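Local coordinates for ethanolamine utilization protein EutJ (Carboxydothermus hydrogenoformans Z-2901, PDB 3H1Q) that binds ATP and belongs to the actin-like ASKHA superfamily, with a role in ethanolamine utilization that is not established, at residues 32-37 and 266-271. Sequence-based numbering, arbitrary orientation.
Sequences GVDLGT and LGIALF. With ATP (adenosine-5'-triphosphate), chain C.
Ile268 of helix 263-269 lies against strand 30-34 and spans it from Gly32 to Asp34. Its CG2 methyl lies over Gly32 CA, at 3.9 Å, and the carbonyl oxygen of Val33. Its CD1 methyl reaches on toward Asp34. CG1 stands anti to the carbonyl carbon of Ile268, and the chain then continues extended (chi2 162°). This carries CD1 along the strand to 3.6 Å from Val33 O and 3.2 Å from Asp34 OD1. The two side chains meet at about a right angle, and CD1 also touches Asp34 CB.

Beside Ile268 the helix backbone comes close to the strand. Gly32 CA and Ala269 CA are 3.7 Å apart. A CB on Gly32 would point at the helix and probably run into the backbone of Ala269. The methyl of Ala269 rests near Gly32 N, and it also packs on Val43 and Thr45 of strand 39-45. Ala131 of helix 128-136 and Ala98 border Ile268. All the touching residues are buried.

Asp34 has CG anti to its backbone N (chi1 -176°). One carboxylate oxygen, OD1, meets the methyl, while OD2 lies 3.3 Å from ATP O1G. An alanine here removes the carboxylate and would probably leave a gap beside CD1 of Ile268 and no acidic group at this place next to the gamma-phosphate. Beyond Asp34 the chain runs on past the phosphates, where Thr37 N lies 2.8 Å from ATP O1B. This is consistent with the first phosphate-binding loop of actin-like ATPases, where an aspartate ends the first strand.

The helix thus offers methyl groups, which meet a backbone carbonyl and a carboxylate oxygen by van der Waals contact. Its isoleucine backs one side of the carboxylate, which is likely to limit how Asp34 can turn beside the triphosphate.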
# COMPACT_ATOMS: atom_id res chain seq x y z
N GLY A 32 -10.89 2.99 -6.81
CA GLY A 32 -9.98 3.63 -5.92
C GLY A 32 -8.66 3.71 -6.61
O GLY A 32 -8.23 2.76 -7.27
N VAL A 33 -8.03 4.87 -6.49
CA VAL A 33 -6.69 4.99 -6.98
C VAL A 33 -5.79 5.25 -5.78
O VAL A 33 -6.13 6.05 -4.90
CB VAL A 33 -6.58 6.09 -8.02
CG1 VAL A 33 -5.12 6.22 -8.54
CG2 VAL A 33 -7.54 5.80 -9.17
N ASP A 34 -4.67 4.52 -5.74
CA ASP A 34 -3.67 4.68 -4.72
C ASP A 34 -2.42 5.26 -5.34
O ASP A 34 -1.72 4.59 -6.13
CB ASP A 34 -3.34 3.35 -4.07
CG ASP A 34 -2.34 3.48 -2.91
OD1 ASP A 34 -2.81 3.60 -1.75
OD2 ASP A 34 -1.08 3.48 -3.14
N LEU A 35 -2.14 6.51 -4.99
CA LEU A 35 -0.91 7.14 -5.46
C LEU A 35 0.27 6.77 -4.53
O LEU A 35 0.07 6.53 -3.33
CB LEU A 35 -1.10 8.65 -5.64
CG LEU A 35 -2.19 9.02 -6.67
CD1 LEU A 35 -2.35 10.51 -6.80
CD2 LEU A 35 -1.88 8.41 -8.05
N GLY A 36 1.48 6.65 -5.06
CA GLY A 36 2.52 6.09 -4.22
C GLY A 36 3.94 6.27 -4.69
O GLY A 36 4.24 6.62 -5.86
N THR A 37 4.82 6.01 -3.74
CA THR A 37 6.24 6.13 -3.91
C THR A 37 6.82 5.13 -4.89
O THR A 37 7.79 5.42 -5.59
CB THR A 37 6.87 5.80 -2.60
OG1 THR A 37 6.11 6.45 -1.58
CG2 THR A 37 8.31 6.24 -2.58
N LEU A 266 -6.98 -1.55 -1.70
CA LEU A 266 -8.30 -2.12 -1.57
C LEU A 266 -9.13 -1.26 -0.66
O LEU A 266 -10.34 -1.14 -0.85
CB LEU A 266 -8.25 -3.53 -1.01
CG LEU A 266 -9.59 -4.12 -0.52
CD1 LEU A 266 -10.56 -4.44 -1.66
CD2 LEU A 266 -9.35 -5.37 0.31
N GLY A 267 -8.49 -0.67 0.34
CA GLY A 267 -9.21 0.18 1.30
C GLY A 267 -9.76 1.46 0.67
O GLY A 267 -10.91 1.82 0.91
N ILE A 268 -8.95 2.13 -0.15
CA ILE A 268 -9.39 3.31 -0.86
C ILE A 268 -10.62 2.98 -1.71
O ILE A 268 -11.68 3.61 -1.55
CB ILE A 268 -8.28 3.86 -1.75
CG1 ILE A 268 -7.11 4.34 -0.90
CG2 ILE A 268 -8.79 5.05 -2.50
CD1 ILE A 268 -5.85 4.49 -1.67
N ALA A 269 -10.49 1.98 -2.57
CA ALA A 269 -11.62 1.55 -3.38
C ALA A 269 -12.90 1.42 -2.54
O ALA A 269 -13.99 1.60 -3.05
CB ALA A 269 -11.32 0.27 -4.11
N LEU A 270 -12.76 1.14 -1.26
CA LEU A 270 -13.95 0.97 -0.44
C LEU A 270 -14.73 2.26 -0.25
O LEU A 270 -15.90 2.25 0.19
CB LEU A 270 -13.61 0.34 0.90
CG LEU A 270 -13.33 -1.15 0.79
CD1 LEU A 270 -13.51 -1.77 2.16
CD2 LEU A 270 -14.28 -1.81 -0.24
N PHE A 271 -14.09 3.38 -0.60
CA PHE A 271 -14.70 4.69 -0.42
C PHE A 271 -15.51 5.13 -1.62
O PHE A 271 -16.67 5.55 -1.46
CB PHE A 271 -13.67 5.74 -0.02
CG PHE A 271 -13.18 5.58 1.39
CD1 PHE A 271 -14.05 5.13 2.40
CD2 PHE A 271 -11.85 5.86 1.72
CE1 PHE A 271 -13.60 4.96 3.70
CE2 PHE A 271 -11.40 5.70 3.02
CZ PHE A 271 -12.27 5.25 4.02
PG ATP C . 1.95 3.14 -0.45
O1G ATP C . 1.35 2.11 -1.39
O2G ATP C . 2.47 2.56 0.84
O3G ATP C . 1.02 4.31 -0.15
PB ATP C . 4.04 2.80 -2.28
O1B ATP C . 5.32 3.39 -2.74
O2B ATP C . 3.07 2.41 -3.36
O3B ATP C . 3.30 3.68 -1.16
PA ATP C . 3.94 -0.02 -1.39
O1A ATP C . 3.19 -0.34 -2.65
O2A ATP C . 3.23 -0.19 -0.08
O3A ATP C . 4.45 1.52 -1.39
O5' ATP C . 5.35 -0.78 -1.41
C5' ATP C . 6.35 -0.64 -2.40
C4' ATP C . 7.54 -1.37 -1.82
O4' ATP C . 7.17 -2.73 -1.57
C3' ATP C . 8.69 -1.42 -2.80
O3' ATP C . 9.92 -1.09 -2.16
C2' ATP C . 8.79 -2.87 -3.21
O2' ATP C . 10.14 -3.25 -3.45
C1' ATP C . 8.17 -3.62 -2.04
N9 ATP C . 7.80 -4.97 -2.60
C8 ATP C . 6.89 -5.25 -3.56
N7 ATP C . 6.89 -6.58 -3.88
C5 ATP C . 7.83 -7.18 -3.12
C6 ATP C . 8.35 -8.56 -2.94
N6 ATP C . 7.86 -9.61 -3.63
N1 ATP C . 9.35 -8.75 -2.03
C2 ATP C . 9.87 -7.75 -1.30
N3 ATP C . 9.44 -6.47 -1.41
C4 ATP C . 8.43 -6.12 -2.29